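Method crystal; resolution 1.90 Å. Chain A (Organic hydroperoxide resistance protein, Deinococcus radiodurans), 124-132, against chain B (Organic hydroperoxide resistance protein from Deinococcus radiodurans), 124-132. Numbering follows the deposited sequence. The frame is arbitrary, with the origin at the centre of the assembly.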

# COMPACT_ATOMS: atom_id res chain seq x y z
N SER A 124 0.57 4.17 9.44
CA SER A 124 -0.30 4.53 10.57
C SER A 124 -0.56 6.03 10.65
O SER A 124 -1.71 6.46 10.89
CB SER A 124 0.27 4.02 11.91
OG SER A 124 0.33 2.60 11.95
N ALA A 125 0.49 6.83 10.44
CA ALA A 125 0.32 8.28 10.38
C ALA A 125 -0.62 8.67 9.24
O ALA A 125 -1.49 9.52 9.41
CB ALA A 125 1.67 8.96 10.21
N ALA A 126 -0.45 8.03 8.09
CA ALA A 126 -1.26 8.31 6.89
C ALA A 126 -2.73 8.02 7.07
O ALA A 126 -3.56 8.70 6.47
CB ALA A 126 -0.73 7.51 5.70
N THR A 127 -3.05 6.98 7.85
CA THR A 127 -4.42 6.50 7.96
C THR A 127 -5.09 6.89 9.27
O THR A 127 -6.25 6.53 9.51
CB THR A 127 -4.48 4.98 7.82
OG1 THR A 127 -3.66 4.35 8.81
CG2 THR A 127 -3.93 4.55 6.47
N ARG A 128 -4.37 7.62 10.11
CA ARG A 128 -4.86 8.01 11.42
C ARG A 128 -6.22 8.70 11.34
O ARG A 128 -6.46 9.56 10.48
CB ARG A 128 -3.84 8.92 12.10
CG ARG A 128 -3.98 8.96 13.63
CD ARG A 128 -2.68 9.21 14.35
NE ARG A 128 -1.78 8.05 14.26
CZ ARG A 128 -0.46 8.12 14.20
NH1 ARG A 128 0.17 9.30 14.24
NH2 ARG A 128 0.25 6.99 14.12
N ASN A 129 -7.12 8.29 12.23
CA ASN A 129 -8.48 8.85 12.32
C ASN A 129 -9.42 8.55 11.14
O ASN A 129 -10.60 8.90 11.20
CB ASN A 129 -8.42 10.36 12.61
CG ASN A 129 -7.36 10.72 13.64
OD1 ASN A 129 -7.31 10.14 14.74
ND2 ASN A 129 -6.48 11.66 13.29
N ASN A 130 -8.91 7.91 10.08
CA ASN A 130 -9.74 7.50 8.94
C ASN A 130 -10.03 6.00 8.99
O ASN A 130 -11.15 5.55 8.69
CB ASN A 130 -9.05 7.82 7.61
CG ASN A 130 -8.83 9.32 7.40
OD1 ASN A 130 -9.67 10.14 7.75
ND2 ASN A 130 -7.69 9.67 6.82
N VAL A 131 -8.99 5.23 9.33
CA VAL A 131 -9.09 3.79 9.43
C VAL A 131 -9.03 3.40 10.90
O VAL A 131 -8.11 3.81 11.62
CB VAL A 131 -7.95 3.11 8.66
CG1 VAL A 131 -8.04 1.57 8.79
CG2 VAL A 131 -7.95 3.54 7.18
N ASP A 132 -10.00 2.62 11.35
CA ASP A 132 -10.09 2.11 12.73
C ASP A 132 -9.18 0.91 12.93
O ASP A 132 -9.64 -0.23 13.12
CB ASP A 132 -11.56 1.79 13.08
CG ASP A 132 -11.78 1.49 14.57
OD1 ASP A 132 -10.83 1.59 15.39
OD2 ASP A 132 -12.89 1.14 15.01
N SER B 124 -7.31 6.83 -1.17
CA SER B 124 -7.61 8.26 -1.01
C SER B 124 -8.48 8.52 0.21
O SER B 124 -8.25 9.46 0.96
CB SER B 124 -8.32 8.82 -2.25
OG SER B 124 -7.50 8.73 -3.41
N ALA B 125 -9.50 7.69 0.39
CA ALA B 125 -10.35 7.80 1.57
C ALA B 125 -9.54 7.54 2.86
O ALA B 125 -9.65 8.27 3.84
CB ALA B 125 -11.48 6.84 1.46
N ALA B 126 -8.71 6.49 2.82
CA ALA B 126 -7.85 6.10 3.95
C ALA B 126 -6.85 7.14 4.38
O ALA B 126 -6.55 7.24 5.56
CB ALA B 126 -7.12 4.81 3.62
N THR B 127 -6.36 7.94 3.44
CA THR B 127 -5.28 8.87 3.74
C THR B 127 -5.75 10.32 3.76
O THR B 127 -4.93 11.21 3.92
CB THR B 127 -4.11 8.69 2.77
OG1 THR B 127 -4.52 8.96 1.42
CG2 THR B 127 -3.63 7.22 2.74
N ARG B 128 -7.07 10.52 3.65
CA ARG B 128 -7.68 11.84 3.56
C ARG B 128 -7.24 12.72 4.74
O ARG B 128 -7.19 12.25 5.88
CB ARG B 128 -9.21 11.72 3.52
CG ARG B 128 -9.96 13.00 3.09
CD ARG B 128 -10.21 13.12 1.57
NE ARG B 128 -10.97 11.99 1.03
CZ ARG B 128 -11.01 11.62 -0.26
NH1 ARG B 128 -10.35 12.29 -1.19
NH2 ARG B 128 -11.74 10.58 -0.61
N ASN B 129 -6.88 13.96 4.44
CA ASN B 129 -6.49 14.95 5.46
C ASN B 129 -5.15 14.72 6.17
O ASN B 129 -4.69 15.60 6.90
CB ASN B 129 -7.60 15.13 6.51
CG ASN B 129 -8.95 15.48 5.87
OD1 ASN B 129 -9.05 16.43 5.09
ND2 ASN B 129 -9.98 14.73 6.21
N ASN B 130 -4.52 13.56 5.96
CA ASN B 130 -3.25 13.21 6.60
C ASN B 130 -2.07 13.28 5.65
O ASN B 130 -0.94 13.51 6.06
CB ASN B 130 -3.30 11.78 7.14
CG ASN B 130 -4.33 11.60 8.21
OD1 ASN B 130 -4.52 12.48 9.05
ND2 ASN B 130 -5.02 10.47 8.19
N VAL B 131 -2.35 12.99 4.39
CA VAL B 131 -1.34 12.98 3.34
C VAL B 131 -1.76 14.01 2.32
O VAL B 131 -2.94 14.07 1.95
CB VAL B 131 -1.26 11.59 2.67
CG1 VAL B 131 -0.22 11.57 1.58
CG2 VAL B 131 -0.97 10.50 3.71
N ASP B 132 -0.81 14.84 1.89
CA ASP B 132 -1.05 15.76 0.78
C ASP B 132 -1.02 14.89 -0.45
O ASP B 132 0.01 14.26 -0.74
CB ASP B 132 0.02 16.85 0.72
CG ASP B 132 -0.23 17.88 -0.39
OD1 ASP B 132 -1.40 18.24 -0.65
OD2 ASP B 132 0.72 18.39 -1.05

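This is a compact, nearly symmetric contact between two copies of the same segment, built on asparagine side chains that bond to the partner's backbone and on a small apolar patch. In each chain a helix that begins earlier runs into the segment and gives way to a loop. The nearest CA atoms across the contact are those of Thr127(A) and Thr127(B), 4.9 Å apart. Together the segments bury 372 Å².

Asn130(A) and Asn130(B) donate all four hydrogen bonds across the contact. The CA-to-CB bond points toward the other segment in both chains, and chi1 is m in both. Asn130(B) ND2 donates to Ala126(A) O at 2.9 Å and to Arg128(A) O, also at 2.9 Å. The return pair matches closely: Asn130(A) ND2 donates to Arg128(B) O at 2.8 Å and to Ala126(B) O at 3.0 Å. The side-chain amide nitrogen of asparagine carries two hydrogens, and here each one finds its own carbonyl. The N-H...O angles of 150° to 164° are good for all four bonds. Because the acceptors are backbone atoms, the side chains of Arg128(A) and Arg128(B) take no part in these bonds. They start sideways, and their ends lead away from the partner.

The two side-chain amides also lie close together. Asn130(A) ND2 and Asn130(B) ND2 are 3.1 Å apart, but both are donors, so this is not a hydrogen bond. Their hydrogens are engaged with the carbonyls instead. A similar caution applies to Ala126(A) O and Ala126(B) O, two acceptors 3.4 Å apart. Each of these oxygens already accepts from an asparagine of the other chain.

The same alanine oxygens also meet the CA atoms of the facing threonines. Thr127(B) CA lies 3.2 Å from Ala126(A) O, and Thr127(A) CA lies 3.3 Å from Ala126(B) O. The angles at hydrogen are 157° and 158°, so both are well-directed CA-H...O contacts. They accompany a close approach of the two backbones at this point. The hydroxyls are used differently: OG1 of Thr127(A) and of Thr127(B) each hydrogen-bond to a residue just outside the stretches.

Apolar packing completes the contact. Ala126(A) CB touches Val131(B) CG2 at 3.6 Å, and Val131(A) CG2 touches Ala126(B) CB at 3.9 Å. Both valines have chi1 t. Ala126(A) and Ala126(B) therefore each serve twice, with the carbonyl taking a hydrogen bond and the methyl meeting valine.

Each loop is held by its own backbone. In chain A, Thr127(A) O accepts from Asn130(A) N at 3.1 Å and from Val131(A) N at 3.0 Å. In chain B, Thr127(B) O accepts from Asn130(B) N at 3.1 Å and from Val131(B) N at 3.2 Å. These bonds tie the asparagine and valine back to the threonine within each chain. Phi is positive at Asn129(A), 67°, and at Asn129(B), 70°, as the chain turns just before Asn130(A) and Asn130(B). At the ends of the segments, Ser124(A), Ser124(B), Asp132(A) and Asp132(B) lie out of reach of the partner.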